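Local coordinates for glycosylation Associate Protein 1 (PDB 6OYC), which probably works together with Gap2 and Gap3 in the glycosylation and accessory Sec export of a cell-surface adhesin, at residues E422-I427 with S445-I450; L318-V323 with L426-S431; D304-L309 with D435-I440; E459-G464 with I477-E482; I349-V354 with T404-T409. All blocks are in the same frame, centred on the assembly; numbering follows the deposited sequence.

Contact 1: E422-I427 with S445-I450; sequences EYVRLI and SGIPQI
I447 lays its CG2 branch over I427, 3.7 Å from I427 CG1, and the two side chains cross at about a right angle. Chi1 of -58° puts CG1 of I447 beside the backbone N, anti to the carbonyl carbon; CG2 faces I427, while CD1, beyond CG1, reaches V424, 3.9 Å from V424 CB. The backbone bearing this residue leaves helix 436-445 through G446, which has positive phi, and S445 OG accepts from I447 N at 3.2 Å in an ST turn. These residues belong to the beta-alpha-beta unit of strand 426-428, helix 436-445 and strand 449-451. Its strands meet at a parallel bridge of I427 with Q449: I427 N donates to P448 O (3.0 Å) and I450 N to I427 O (2.8 Å). On the face that I427 shares with Q449, Q449 CG runs beside I427 CG2, both side chains pointing the same way. L426 works on the reverse face, where its CD1 crosses the P448 ring at 3.8 Å from P448 CG and its CD2 touches I450 CD1 at 3.7 Å. P448 CD also lies 3.2 Å from R425 O, which accepts a hydrogen bond from W487 NE1 of helix 484-502.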
# COMPACT_ATOMS: atom_id res chain seq x y z
N GLU A 422 6.17 -12.67 12.04
CA GLU A 422 5.60 -14.00 12.21
C GLU A 422 5.79 -14.52 13.63
O GLU A 422 4.85 -15.00 14.26
CB GLU A 422 6.25 -14.96 11.20
CG GLU A 422 5.50 -16.28 11.05
CD GLU A 422 6.22 -17.27 10.16
OE1 GLU A 422 7.32 -16.93 9.68
OE2 GLU A 422 5.68 -18.38 9.96
N TYR A 423 7.01 -14.43 14.14
CA TYR A 423 7.34 -14.98 15.45
C TYR A 423 7.59 -13.90 16.50
O TYR A 423 8.14 -14.19 17.55
CB TYR A 423 8.55 -15.92 15.33
CG TYR A 423 8.30 -17.13 14.44
CD1 TYR A 423 7.52 -18.20 14.90
CD2 TYR A 423 8.82 -17.20 13.15
CE1 TYR A 423 7.27 -19.31 14.08
CE2 TYR A 423 8.58 -18.30 12.33
CZ TYR A 423 7.80 -19.35 12.80
OH TYR A 423 7.56 -20.43 11.99
N VAL A 424 7.15 -12.66 16.25
CA VAL A 424 7.48 -11.57 17.15
C VAL A 424 6.57 -11.62 18.37
O VAL A 424 5.39 -11.97 18.29
CB VAL A 424 7.40 -10.21 16.42
CG1 VAL A 424 7.19 -9.05 17.39
CG2 VAL A 424 8.68 -9.97 15.64
N ARG A 425 7.14 -11.31 19.52
CA ARG A 425 6.39 -11.31 20.77
C ARG A 425 5.79 -9.95 21.07
O ARG A 425 4.65 -9.86 21.57
CB ARG A 425 7.32 -11.75 21.91
CG ARG A 425 6.60 -12.23 23.15
CD ARG A 425 5.79 -13.48 22.88
NE ARG A 425 5.28 -14.04 24.12
CZ ARG A 425 4.38 -15.02 24.19
NH1 ARG A 425 3.89 -15.56 23.08
NH2 ARG A 425 3.97 -15.46 25.37
N LEU A 426 6.52 -8.87 20.78
CA LEU A 426 6.14 -7.55 21.25
C LEU A 426 6.49 -6.50 20.21
O LEU A 426 7.59 -6.51 19.66
CB LEU A 426 6.84 -7.24 22.58
CG LEU A 426 6.48 -5.93 23.30
CD1 LEU A 426 5.00 -5.90 23.67
CD2 LEU A 426 7.36 -5.75 24.55
N ILE A 427 5.54 -5.59 19.95
CA ILE A 427 5.73 -4.45 19.06
C ILE A 427 5.93 -3.20 19.91
O ILE A 427 5.13 -2.92 20.82
CB ILE A 427 4.52 -4.28 18.12
CG1 ILE A 427 4.58 -5.29 16.96
CG2 ILE A 427 4.43 -2.86 17.56
CD1 ILE A 427 3.24 -5.42 16.20
N SER A 445 -2.49 -9.53 14.17
CA SER A 445 -1.65 -10.63 14.61
C SER A 445 -1.82 -10.97 16.08
O SER A 445 -1.33 -12.01 16.52
CB SER A 445 -0.18 -10.29 14.36
OG SER A 445 0.16 -9.17 15.16
N GLY A 446 -2.51 -10.13 16.84
CA GLY A 446 -2.57 -10.29 18.27
C GLY A 446 -1.33 -9.86 19.00
O GLY A 446 -1.34 -9.85 20.23
N ILE A 447 -0.25 -9.54 18.29
CA ILE A 447 0.97 -9.09 18.96
C ILE A 447 0.66 -7.81 19.73
O ILE A 447 0.08 -6.86 19.16
CB ILE A 447 2.10 -8.86 17.95
CG1 ILE A 447 2.38 -10.15 17.16
CG2 ILE A 447 3.37 -8.35 18.64
CD1 ILE A 447 3.53 -10.02 16.16
N PRO A 448 0.99 -7.73 21.02
CA PRO A 448 0.67 -6.52 21.80
C PRO A 448 1.61 -5.37 21.46
O PRO A 448 2.79 -5.57 21.11
CB PRO A 448 0.85 -6.99 23.25
CG PRO A 448 1.96 -8.05 23.16
CD PRO A 448 1.70 -8.75 21.83
N GLN A 449 1.09 -4.15 21.57
CA GLN A 449 1.83 -2.95 21.15
C GLN A 449 2.07 -2.00 22.32
O GLN A 449 1.16 -1.70 23.08
CB GLN A 449 1.06 -2.18 20.08
CG GLN A 449 0.75 -2.98 18.86
CD GLN A 449 -0.30 -2.29 18.02
OE1 GLN A 449 -0.05 -1.23 17.44
NE2 GLN A 449 -1.48 -2.86 17.98
N ILE A 450 3.28 -1.46 22.40
CA ILE A 450 3.59 -0.44 23.39
C ILE A 450 3.69 0.91 22.68
O ILE A 450 4.54 1.09 21.80
CB ILE A 450 4.89 -0.74 24.16
CG1 ILE A 450 4.76 -2.04 24.96
CG2 ILE A 450 5.23 0.44 25.09
CD1 ILE A 450 6.05 -2.43 25.68

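Contact 2: L318-V323 with L426-S431; sequences LEIYFV and LIIDIS
At the middle of the six-stranded parallel sheet, strand 318-323 pairs with strand 426-428 through bridges I320-L426, Y321-I427 and F322-I428. The strand axes run 20° apart and approach to 4.7 Å. Parallel-type bonds alternate: Y321 N to L426 O, I428 N to Y321 O and V323 N to I428 O. L426 N to E319 O is longer, 3.3 Å. On one face, I428 puts CG2 over the F322 ring, 3.9 Å from the ring centroid and offset toward the rim near F322 CE2. Its other branch ends at CD1, 3.7 Å from I320 CG2, so I428 packs against both I320 and F322, beneath helices 329-344 and 473-481. Y321 and I427 point to the opposite face. Beyond the bridges V323 CB rests 3.7 Å from D429 CG; chi1 of -167° holds that carboxylate carbon anti to the D429 backbone N. A water donates to D429 OD1 (2.6 Å) and V323 O and accepts from S431 N, while D429 OD2 takes D435 N. Since the chain leaves these neighbouring strands toward helices on opposite faces, 329-344 and 436-445, they form the topological switch point of a Rossmann-like sheet, consistent with a GT-B fold.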
# COMPACT_ATOMS: atom_id res chain seq x y z
N LEU A 318 12.19 -14.20 22.68
CA LEU A 318 11.11 -13.24 22.93
C LEU A 318 11.48 -11.99 22.14
O LEU A 318 12.14 -11.08 22.66
CB LEU A 318 10.93 -12.94 24.41
CG LEU A 318 10.45 -14.09 25.31
CD1 LEU A 318 10.71 -13.75 26.76
CD2 LEU A 318 8.98 -14.37 25.10
N GLU A 319 11.07 -11.95 20.87
CA GLU A 319 11.59 -10.96 19.94
C GLU A 319 10.75 -9.69 19.98
O GLU A 319 9.52 -9.73 19.77
CB GLU A 319 11.65 -11.53 18.52
CG GLU A 319 12.47 -10.67 17.57
CD GLU A 319 12.25 -11.01 16.11
OE1 GLU A 319 12.62 -10.18 15.24
OE2 GLU A 319 11.71 -12.11 15.82
N ILE A 320 11.42 -8.57 20.25
CA ILE A 320 10.80 -7.25 20.27
C ILE A 320 11.05 -6.58 18.93
O ILE A 320 12.20 -6.49 18.47
CB ILE A 320 11.35 -6.39 21.42
CG1 ILE A 320 11.12 -7.07 22.77
CG2 ILE A 320 10.73 -4.98 21.40
CD1 ILE A 320 11.48 -6.20 23.95
N TYR A 321 9.98 -6.08 18.32
CA TYR A 321 10.01 -5.36 17.04
C TYR A 321 9.89 -3.87 17.34
O TYR A 321 8.81 -3.39 17.67
CB TYR A 321 8.85 -5.88 16.18
CG TYR A 321 8.70 -5.37 14.75
CD1 TYR A 321 8.03 -4.17 14.48
CD2 TYR A 321 9.13 -6.14 13.67
CE1 TYR A 321 7.86 -3.73 13.16
CE2 TYR A 321 8.95 -5.70 12.36
CZ TYR A 321 8.33 -4.50 12.11
OH TYR A 321 8.15 -4.06 10.82
N PHE A 322 11.01 -3.13 17.24
CA PHE A 322 11.12 -1.78 17.79
C PHE A 322 11.28 -0.75 16.68
O PHE A 322 12.36 -0.63 16.08
CB PHE A 322 12.29 -1.70 18.77
CG PHE A 322 12.28 -0.48 19.68
CD1 PHE A 322 12.40 0.80 19.17
CD2 PHE A 322 12.19 -0.64 21.06
CE1 PHE A 322 12.42 1.91 20.02
CE2 PHE A 322 12.21 0.48 21.92
CZ PHE A 322 12.32 1.75 21.39
N VAL A 323 10.22 0.02 16.43
CA VAL A 323 10.24 1.03 15.37
C VAL A 323 11.03 2.24 15.86
O VAL A 323 10.72 2.80 16.91
CB VAL A 323 8.80 1.42 14.97
CG1 VAL A 323 8.80 2.60 13.96
CG2 VAL A 323 8.06 0.22 14.40
N LEU A 426 6.52 -8.87 20.78
CA LEU A 426 6.14 -7.55 21.25
C LEU A 426 6.49 -6.50 20.21
O LEU A 426 7.59 -6.51 19.66
CB LEU A 426 6.84 -7.24 22.58
CG LEU A 426 6.48 -5.93 23.30
CD1 LEU A 426 5.00 -5.90 23.67
CD2 LEU A 426 7.36 -5.75 24.55
N ILE A 427 5.54 -5.59 19.95
CA ILE A 427 5.73 -4.45 19.06
C ILE A 427 5.93 -3.20 19.91
O ILE A 427 5.13 -2.92 20.82
CB ILE A 427 4.52 -4.28 18.12
CG1 ILE A 427 4.58 -5.29 16.96
CG2 ILE A 427 4.43 -2.86 17.56
CD1 ILE A 427 3.24 -5.42 16.20
N ILE A 428 6.99 -2.45 19.64
CA ILE A 428 7.21 -1.17 20.32
C ILE A 428 7.31 -0.06 19.28
O ILE A 428 8.22 -0.05 18.43
CB ILE A 428 8.46 -1.18 21.21
CG1 ILE A 428 8.28 -2.16 22.37
CG2 ILE A 428 8.66 0.21 21.81
CD1 ILE A 428 9.42 -2.13 23.38
N ASP A 429 6.40 0.90 19.37
CA ASP A 429 6.46 2.11 18.55
C ASP A 429 6.05 3.25 19.47
O ASP A 429 4.86 3.43 19.76
CB ASP A 429 5.55 2.00 17.33
CG ASP A 429 5.81 3.08 16.30
OD1 ASP A 429 6.51 4.08 16.64
OD2 ASP A 429 5.31 2.93 15.16
N ILE A 430 7.03 4.01 19.95
CA ILE A 430 6.81 4.96 21.03
C ILE A 430 6.88 6.40 20.56
O ILE A 430 6.81 7.32 21.38
CB ILE A 430 7.78 4.73 22.20
CG1 ILE A 430 9.22 4.70 21.71
CG2 ILE A 430 7.42 3.45 22.97
CD1 ILE A 430 10.23 4.86 22.81
N SER A 431 7.00 6.64 19.25
CA SER A 431 6.97 8.00 18.75
C SER A 431 5.57 8.58 18.89
O SER A 431 4.60 7.87 19.18
CB SER A 431 7.43 8.05 17.29
OG SER A 431 6.33 7.90 16.41
O HOH W 1 8.85 4.53 17.58

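Contact 3: D304-L309 with D435-I440; sequences DTRLAL and DLYTQI
Y437 OH donates to D304 OD2 at 2.6 Å, meeting the oxygen nearly along its C-O axis, with D304 OD2 at the edge of the ring and the carboxylate and ring planes 55° apart. D304 opens an Asx turn in the loop between strands 297-299 and 318-323, and the bond ties this connection between the two parallel sheets to the first turn of helix 436-445. Beside it, D304 CB touches I440 CG2 at 3.9 Å, and L307 CD2 slides past the tyrosine to 3.7 Å from Y437 OH. The carboxylate is fixed from its own segment. R306 grips it side-on, NE to D304 OD1 (3.0 Å) and NH2 to D304 OD2 (2.7 Å), and R306 N reaches D304 OD1 from above the carboxylate plane. R306 NH2 has a second salt bridge to E414 OE2, on a helix that also packs against Y437. The helix start is set by its N-cap D435, whose OD2 accepts T438 N (2.9 Å) and T438 OG1 (2.6 Å) from opposite faces of the carboxylate plane.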
# COMPACT_ATOMS: atom_id res chain seq x y z
N ASP A 304 -5.92 -6.67 8.42
CA ASP A 304 -5.19 -7.30 7.31
C ASP A 304 -4.94 -8.75 7.70
O ASP A 304 -4.00 -9.04 8.46
CB ASP A 304 -3.88 -6.58 7.01
CG ASP A 304 -3.08 -7.26 5.88
OD1 ASP A 304 -3.58 -8.23 5.25
OD2 ASP A 304 -1.95 -6.82 5.62
N THR A 305 -5.73 -9.67 7.16
CA THR A 305 -5.69 -11.05 7.63
C THR A 305 -4.56 -11.87 7.01
O THR A 305 -4.47 -13.06 7.31
CB THR A 305 -7.03 -11.72 7.35
OG1 THR A 305 -7.42 -11.45 6.01
CG2 THR A 305 -8.11 -11.18 8.33
N ARG A 306 -3.70 -11.29 6.18
CA ARG A 306 -2.47 -11.98 5.81
C ARG A 306 -1.55 -12.21 7.00
O ARG A 306 -0.60 -13.00 6.89
CB ARG A 306 -1.71 -11.21 4.72
CG ARG A 306 -2.48 -10.97 3.42
CD ARG A 306 -1.74 -9.99 2.49
NE ARG A 306 -1.62 -8.65 3.06
CZ ARG A 306 -0.81 -7.70 2.59
NH1 ARG A 306 -0.06 -7.95 1.53
NH2 ARG A 306 -0.74 -6.52 3.19
N LEU A 307 -1.75 -11.50 8.11
CA LEU A 307 -0.88 -11.67 9.28
C LEU A 307 -1.16 -13.01 9.96
O LEU A 307 -2.32 -13.42 10.12
CB LEU A 307 -1.10 -10.53 10.28
CG LEU A 307 -0.39 -9.19 10.12
CD1 LEU A 307 1.14 -9.31 10.30
CD2 LEU A 307 -0.75 -8.53 8.78
N ALA A 308 -0.10 -13.71 10.35
CA ALA A 308 -0.25 -14.90 11.19
C ALA A 308 -0.52 -14.50 12.63
O ALA A 308 -0.04 -13.47 13.12
CB ALA A 308 0.99 -15.78 11.12
N LEU A 309 -1.32 -15.31 13.32
CA LEU A 309 -1.68 -15.05 14.71
C LEU A 309 -0.96 -16.04 15.63
O LEU A 309 -1.06 -17.26 15.43
CB LEU A 309 -3.19 -15.17 14.92
CG LEU A 309 -4.07 -14.08 14.34
CD1 LEU A 309 -4.93 -14.62 13.22
CD2 LEU A 309 -4.94 -13.50 15.44
N ASP A 435 3.62 4.27 13.26
CA ASP A 435 3.36 3.78 11.91
C ASP A 435 2.00 3.08 11.83
O ASP A 435 1.68 2.20 12.63
CB ASP A 435 4.50 2.84 11.49
CG ASP A 435 4.29 2.27 10.09
OD1 ASP A 435 4.41 3.04 9.13
OD2 ASP A 435 3.98 1.07 9.96
N LEU A 436 1.20 3.49 10.84
CA LEU A 436 -0.16 2.99 10.72
C LEU A 436 -0.18 1.51 10.38
O LEU A 436 -0.90 0.72 11.01
CB LEU A 436 -0.92 3.78 9.65
CG LEU A 436 -2.30 3.19 9.31
CD1 LEU A 436 -3.19 3.31 10.54
CD2 LEU A 436 -2.97 3.85 8.09
N TYR A 437 0.60 1.10 9.36
CA TYR A 437 0.54 -0.29 8.95
C TYR A 437 0.98 -1.21 10.08
O TYR A 437 0.41 -2.29 10.28
CB TYR A 437 1.38 -0.55 7.69
CG TYR A 437 1.18 -2.00 7.29
CD1 TYR A 437 -0.04 -2.42 6.77
CD2 TYR A 437 2.15 -2.96 7.53
CE1 TYR A 437 -0.26 -3.76 6.44
CE2 TYR A 437 1.93 -4.32 7.20
CZ TYR A 437 0.72 -4.70 6.65
OH TYR A 437 0.47 -6.03 6.33
N THR A 438 1.99 -0.79 10.85
CA THR A 438 2.43 -1.57 12.01
C THR A 438 1.30 -1.74 13.03
O THR A 438 1.14 -2.83 13.60
CB THR A 438 3.64 -0.89 12.66
OG1 THR A 438 4.70 -0.80 11.69
CG2 THR A 438 4.15 -1.68 13.86
N GLN A 439 0.52 -0.68 13.27
CA GLN A 439 -0.63 -0.81 14.16
C GLN A 439 -1.64 -1.82 13.62
O GLN A 439 -2.14 -2.67 14.37
CB GLN A 439 -1.30 0.55 14.35
CG GLN A 439 -0.45 1.57 15.05
CD GLN A 439 -1.18 2.89 15.20
OE1 GLN A 439 -1.42 3.61 14.21
NE2 GLN A 439 -1.55 3.20 16.42
N ILE A 440 -1.95 -1.74 12.32
CA ILE A 440 -2.87 -2.69 11.70
C ILE A 440 -2.34 -4.11 11.84
O ILE A 440 -3.10 -5.04 12.15
CB ILE A 440 -3.10 -2.34 10.22
CG1 ILE A 440 -3.97 -1.09 10.09
CG2 ILE A 440 -3.72 -3.52 9.48
CD1 ILE A 440 -3.76 -0.36 8.78

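Contact 4: E459-G464 with I477-E482; sequences EHRKNG and IPYYCE
The Y480 ring turns its edge to G464, with G464 O near the ring plane, and carries CD2 of neighbouring Y479 over one face, 3.5 Å above it and toward the rim. Y479 in turn sets its hydroxyl over one face of the R461 guanidinium, the two planes 55° apart. There Y479 OH also touches the aliphatic root of the arginine, 3.5 Å from R461 CB, and the side chains cross at about a right angle. The bend at chi3 (72°) puts NE of R461 3.6 Å from Y479 OH. R461 CG, meanwhile, lies over one face of the H460 ring, toward its rim. The bond joining the segments is Y480 OH to G464 O, 3.0 Å long, with the donor 46° above the carbonyl plane. From the opposite face of that plane R461 N donates to G464 O at 2.7 Å, so two donors grip one carbonyl oxygen and the loop closes on itself. A second closure comes from N463, whose OD1 accepts E459 N at 2.8 Å, and E459 O takes the backbone N atoms of both K462 and N463. Outside the pair, Y479 meets the Y465 ring, Y480 rests on L426 and P448, and R461 O accepts from R489 NH2. The arrangement is that of a compact loop entering the outermost strand, 464-466, of a Rossmann-like parallel sheet, clasped by two tyrosines of the helix 473-481 that follows it.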
# COMPACT_ATOMS: atom_id res chain seq x y z
N GLU A 459 -6.18 -0.99 23.35
CA GLU A 459 -6.79 -0.80 24.66
C GLU A 459 -5.74 -1.14 25.71
O GLU A 459 -5.22 -2.26 25.72
CB GLU A 459 -8.05 -1.66 24.82
CG GLU A 459 -9.28 -1.13 24.09
CD GLU A 459 -10.54 -1.89 24.43
OE1 GLU A 459 -11.06 -1.71 25.55
OE2 GLU A 459 -11.00 -2.69 23.58
N HIS A 460 -5.42 -0.17 26.56
CA HIS A 460 -4.41 -0.34 27.60
C HIS A 460 -4.64 -1.62 28.39
O HIS A 460 -5.77 -1.93 28.77
CB HIS A 460 -4.43 0.87 28.52
CG HIS A 460 -3.35 0.87 29.56
ND1 HIS A 460 -2.01 0.79 29.24
CD2 HIS A 460 -3.40 0.97 30.91
CE1 HIS A 460 -1.29 0.83 30.35
NE2 HIS A 460 -2.11 0.94 31.37
N ARG A 461 -3.56 -2.39 28.60
CA ARG A 461 -3.55 -3.62 29.40
C ARG A 461 -4.50 -4.69 28.87
O ARG A 461 -4.80 -5.66 29.57
CB ARG A 461 -3.85 -3.33 30.88
CG ARG A 461 -2.76 -2.54 31.61
CD ARG A 461 -3.21 -2.12 33.01
NE ARG A 461 -3.25 -3.26 33.91
CZ ARG A 461 -2.34 -3.51 34.85
NH1 ARG A 461 -1.32 -2.67 35.01
NH2 ARG A 461 -2.46 -4.58 35.62
N LYS A 462 -4.97 -4.55 27.63
CA LYS A 462 -5.77 -5.58 27.00
C LYS A 462 -5.06 -6.18 25.80
O LYS A 462 -4.97 -7.41 25.68
CB LYS A 462 -7.13 -5.01 26.56
CG LYS A 462 -8.07 -4.66 27.71
CD LYS A 462 -9.51 -4.55 27.23
CE LYS A 462 -10.42 -4.05 28.33
NZ LYS A 462 -10.20 -4.81 29.60
N ASN A 463 -4.56 -5.33 24.89
CA ASN A 463 -3.76 -5.78 23.75
C ASN A 463 -2.56 -4.86 23.57
O ASN A 463 -2.00 -4.79 22.47
CB ASN A 463 -4.60 -5.83 22.46
CG ASN A 463 -4.98 -4.44 21.94
OD1 ASN A 463 -5.21 -3.49 22.71
ND2 ASN A 463 -5.06 -4.32 20.61
N GLY A 464 -2.17 -4.16 24.62
CA GLY A 464 -1.06 -3.23 24.53
C GLY A 464 -0.86 -2.52 25.85
O GLY A 464 -1.54 -2.80 26.85
N ILE A 477 7.73 -3.89 29.21
CA ILE A 477 8.30 -5.02 28.47
C ILE A 477 8.14 -6.31 29.29
O ILE A 477 7.67 -7.31 28.74
CB ILE A 477 9.76 -4.75 28.08
CG1 ILE A 477 9.84 -3.61 27.06
CG2 ILE A 477 10.39 -6.00 27.50
CD1 ILE A 477 11.26 -3.25 26.63
N PRO A 478 8.49 -6.34 30.59
CA PRO A 478 8.22 -7.56 31.37
C PRO A 478 6.75 -7.92 31.45
O PRO A 478 6.41 -9.11 31.43
CB PRO A 478 8.79 -7.23 32.75
CG PRO A 478 9.86 -6.23 32.47
CD PRO A 478 9.30 -5.38 31.36
N TYR A 479 5.87 -6.91 31.51
CA TYR A 479 4.43 -7.15 31.59
C TYR A 479 3.93 -8.08 30.49
O TYR A 479 2.99 -8.85 30.71
CB TYR A 479 3.71 -5.81 31.50
CG TYR A 479 2.21 -5.89 31.61
CD1 TYR A 479 1.58 -5.95 32.85
CD2 TYR A 479 1.40 -5.88 30.47
CE1 TYR A 479 0.21 -6.00 32.96
CE2 TYR A 479 0.00 -5.94 30.58
CZ TYR A 479 -0.58 -6.00 31.84
OH TYR A 479 -1.95 -6.05 31.99
N TYR A 480 4.49 -7.98 29.29
CA TYR A 480 4.05 -8.84 28.19
C TYR A 480 5.02 -9.95 27.87
O TYR A 480 4.60 -10.99 27.35
CB TYR A 480 3.77 -8.00 26.93
CG TYR A 480 2.38 -7.41 26.92
CD1 TYR A 480 1.27 -8.23 27.00
CD2 TYR A 480 2.18 -6.04 26.90
CE1 TYR A 480 -0.00 -7.70 27.02
CE2 TYR A 480 0.90 -5.50 26.92
CZ TYR A 480 -0.19 -6.34 26.99
OH TYR A 480 -1.48 -5.84 27.02
N CYS A 481 6.30 -9.79 28.21
CA CYS A 481 7.29 -10.78 27.84
C CYS A 481 7.43 -11.90 28.86
O CYS A 481 7.66 -13.05 28.47
CB CYS A 481 8.65 -10.10 27.65
SG CYS A 481 8.76 -9.27 26.04
N GLU A 482 7.28 -11.59 30.14
CA GLU A 482 7.53 -12.57 31.19
C GLU A 482 6.27 -13.05 31.89
O GLU A 482 6.22 -14.21 32.31
CB GLU A 482 8.52 -11.97 32.20
CG GLU A 482 9.69 -11.30 31.44
CD GLU A 482 10.73 -10.67 32.34
OE1 GLU A 482 10.50 -10.63 33.57
OE2 GLU A 482 11.77 -10.22 31.81

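Contact 5: I349-V354 with T404-T409; sequences IKVTFV and TRLSFT
Strands 349-354 and 406-409 run parallel with axes 23° apart and 4.5 Å at closest approach, bridged at V351-L406, T352-S407, F353-F408 and V354-T409. Their N-H groups alternate: V351 N to R405 O, S407 N to V351 O, F353 N to S407 O and T409 N to F353 O. Before the first bridge R405, bent at chi2 and chi3, brings the edge of its guanidinium to I349 O, with NE bonded to I349 O at 2.8 Å and NH2 adding a weak bond; NH2 also donates to M343 O. On the V351 face L406 CD2 touches two neighbours, 3.8 Å from V351 CB and 4.0 Å from F353 CE2. V351 CG1 lies over a face of the F353 ring, while F353 CB meets F408 CD2 at 3.9 Å. Helices 329-344 and 360-375 pack on this side. The reverse face is mostly small and polar: T352 CG2 packs on T409 CG2 at 3.5 Å, and T352 OG1 bonds to E319 OE1 of the next strand. With helix 360-375 between them, these parallel strands form a beta-alpha-beta crossover, part of whose return is not modelled, at the outermost strand, 406-409, of a Rossmann-like sheet.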
# COMPACT_ATOMS: atom_id res chain seq x y z
N ILE A 349 15.14 -12.23 25.62
CA ILE A 349 14.69 -11.05 24.89
C ILE A 349 15.71 -10.69 23.82
O ILE A 349 16.92 -10.65 24.09
CB ILE A 349 14.46 -9.88 25.85
CG1 ILE A 349 13.24 -10.15 26.73
CG2 ILE A 349 14.28 -8.59 25.07
CD1 ILE A 349 13.09 -9.17 27.86
N LYS A 350 15.23 -10.46 22.60
CA LYS A 350 16.02 -9.92 21.51
C LYS A 350 15.29 -8.72 20.94
O LYS A 350 14.06 -8.65 20.99
CB LYS A 350 16.25 -10.98 20.43
CG LYS A 350 16.86 -12.27 20.98
CD LYS A 350 17.29 -13.21 19.87
CE LYS A 350 18.05 -14.42 20.41
NZ LYS A 350 18.34 -15.40 19.32
N VAL A 351 16.04 -7.76 20.41
CA VAL A 351 15.43 -6.54 19.88
C VAL A 351 15.79 -6.40 18.40
O VAL A 351 16.97 -6.38 18.04
CB VAL A 351 15.85 -5.28 20.67
CG1 VAL A 351 15.21 -4.02 20.03
CG2 VAL A 351 15.44 -5.41 22.14
N THR A 352 14.77 -6.30 17.56
CA THR A 352 14.96 -5.92 16.16
C THR A 352 14.55 -4.46 16.00
O THR A 352 13.36 -4.13 16.11
CB THR A 352 14.14 -6.79 15.22
OG1 THR A 352 14.45 -8.16 15.43
CG2 THR A 352 14.42 -6.39 13.77
N PHE A 353 15.53 -3.61 15.71
CA PHE A 353 15.25 -2.22 15.36
C PHE A 353 14.77 -2.12 13.92
O PHE A 353 15.38 -2.68 13.00
CB PHE A 353 16.49 -1.35 15.57
CG PHE A 353 16.94 -1.30 16.99
CD1 PHE A 353 16.13 -0.72 17.96
CD2 PHE A 353 18.16 -1.86 17.36
CE1 PHE A 353 16.54 -0.68 19.28
CE2 PHE A 353 18.57 -1.83 18.68
CZ PHE A 353 17.77 -1.23 19.64
N VAL A 354 13.68 -1.40 13.73
CA VAL A 354 12.97 -1.36 12.46
C VAL A 354 12.92 0.08 11.98
O VAL A 354 12.45 0.97 12.70
CB VAL A 354 11.55 -1.94 12.61
CG1 VAL A 354 10.75 -1.84 11.28
CG2 VAL A 354 11.66 -3.37 13.12
N THR A 404 25.19 -11.53 19.48
CA THR A 404 24.43 -10.33 19.81
C THR A 404 22.94 -10.60 19.79
O THR A 404 22.47 -11.50 19.10
CB THR A 404 24.74 -9.20 18.85
OG1 THR A 404 24.09 -8.00 19.29
CG2 THR A 404 24.25 -9.55 17.47
N ARG A 405 22.20 -9.82 20.58
CA ARG A 405 20.75 -9.88 20.61
C ARG A 405 20.11 -8.63 20.04
O ARG A 405 18.90 -8.41 20.24
CB ARG A 405 20.27 -10.14 22.04
CG ARG A 405 21.19 -11.07 22.80
CD ARG A 405 20.43 -12.17 23.52
NE ARG A 405 19.50 -11.66 24.52
CZ ARG A 405 19.84 -11.28 25.76
NH1 ARG A 405 21.10 -11.35 26.16
NH2 ARG A 405 18.89 -10.82 26.58
N LEU A 406 20.88 -7.79 19.35
CA LEU A 406 20.36 -6.61 18.66
C LEU A 406 20.54 -6.77 17.16
O LEU A 406 21.59 -7.23 16.70
CB LEU A 406 21.09 -5.34 19.11
CG LEU A 406 21.05 -4.97 20.58
CD1 LEU A 406 21.78 -3.65 20.82
CD2 LEU A 406 19.61 -4.91 21.02
N SER A 407 19.53 -6.35 16.40
CA SER A 407 19.68 -6.23 14.96
C SER A 407 18.94 -5.00 14.47
O SER A 407 18.14 -4.38 15.19
CB SER A 407 19.19 -7.49 14.22
OG SER A 407 17.88 -7.83 14.61
N PHE A 408 19.23 -4.65 13.23
CA PHE A 408 18.63 -3.50 12.56
C PHE A 408 18.15 -3.97 11.20
O PHE A 408 18.91 -4.58 10.45
CB PHE A 408 19.65 -2.37 12.43
CG PHE A 408 19.12 -1.14 11.75
CD1 PHE A 408 19.17 -1.02 10.36
CD2 PHE A 408 18.58 -0.10 12.49
CE1 PHE A 408 18.68 0.13 9.73
CE2 PHE A 408 18.10 1.03 11.88
CZ PHE A 408 18.15 1.15 10.49
N THR A 409 16.88 -3.71 10.89
CA THR A 409 16.34 -4.12 9.60
C THR A 409 15.49 -3.00 9.01
O THR A 409 14.95 -2.15 9.73
CB THR A 409 15.51 -5.41 9.70
OG1 THR A 409 15.16 -5.83 8.38
CG2 THR A 409 14.22 -5.18 10.44

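From the N terminus, contact 3 opens first, at 304-309, and closes the widest loop at 435-440. Contact 2 lies within that loop, from 318-323 to 426-431, and contact 5, from 349-354 to 404-409, lies within contact 2. Contact 1 starts at 422-427, on the strand where contact 2 ends, sharing L426 and I427; its segments alternate with those of contact 3, whose helix 436-445 connects the two strands of contact 1. Contact 4 follows in series. Contacts 5, 2 and 1 involve five successive strands of one parallel sheet, backbone bonds of 318-323 with 349-354 closing the seam; contact 3 ties the preceding loop to that helix, and contact 4 fastens the far edge to helix 473-481.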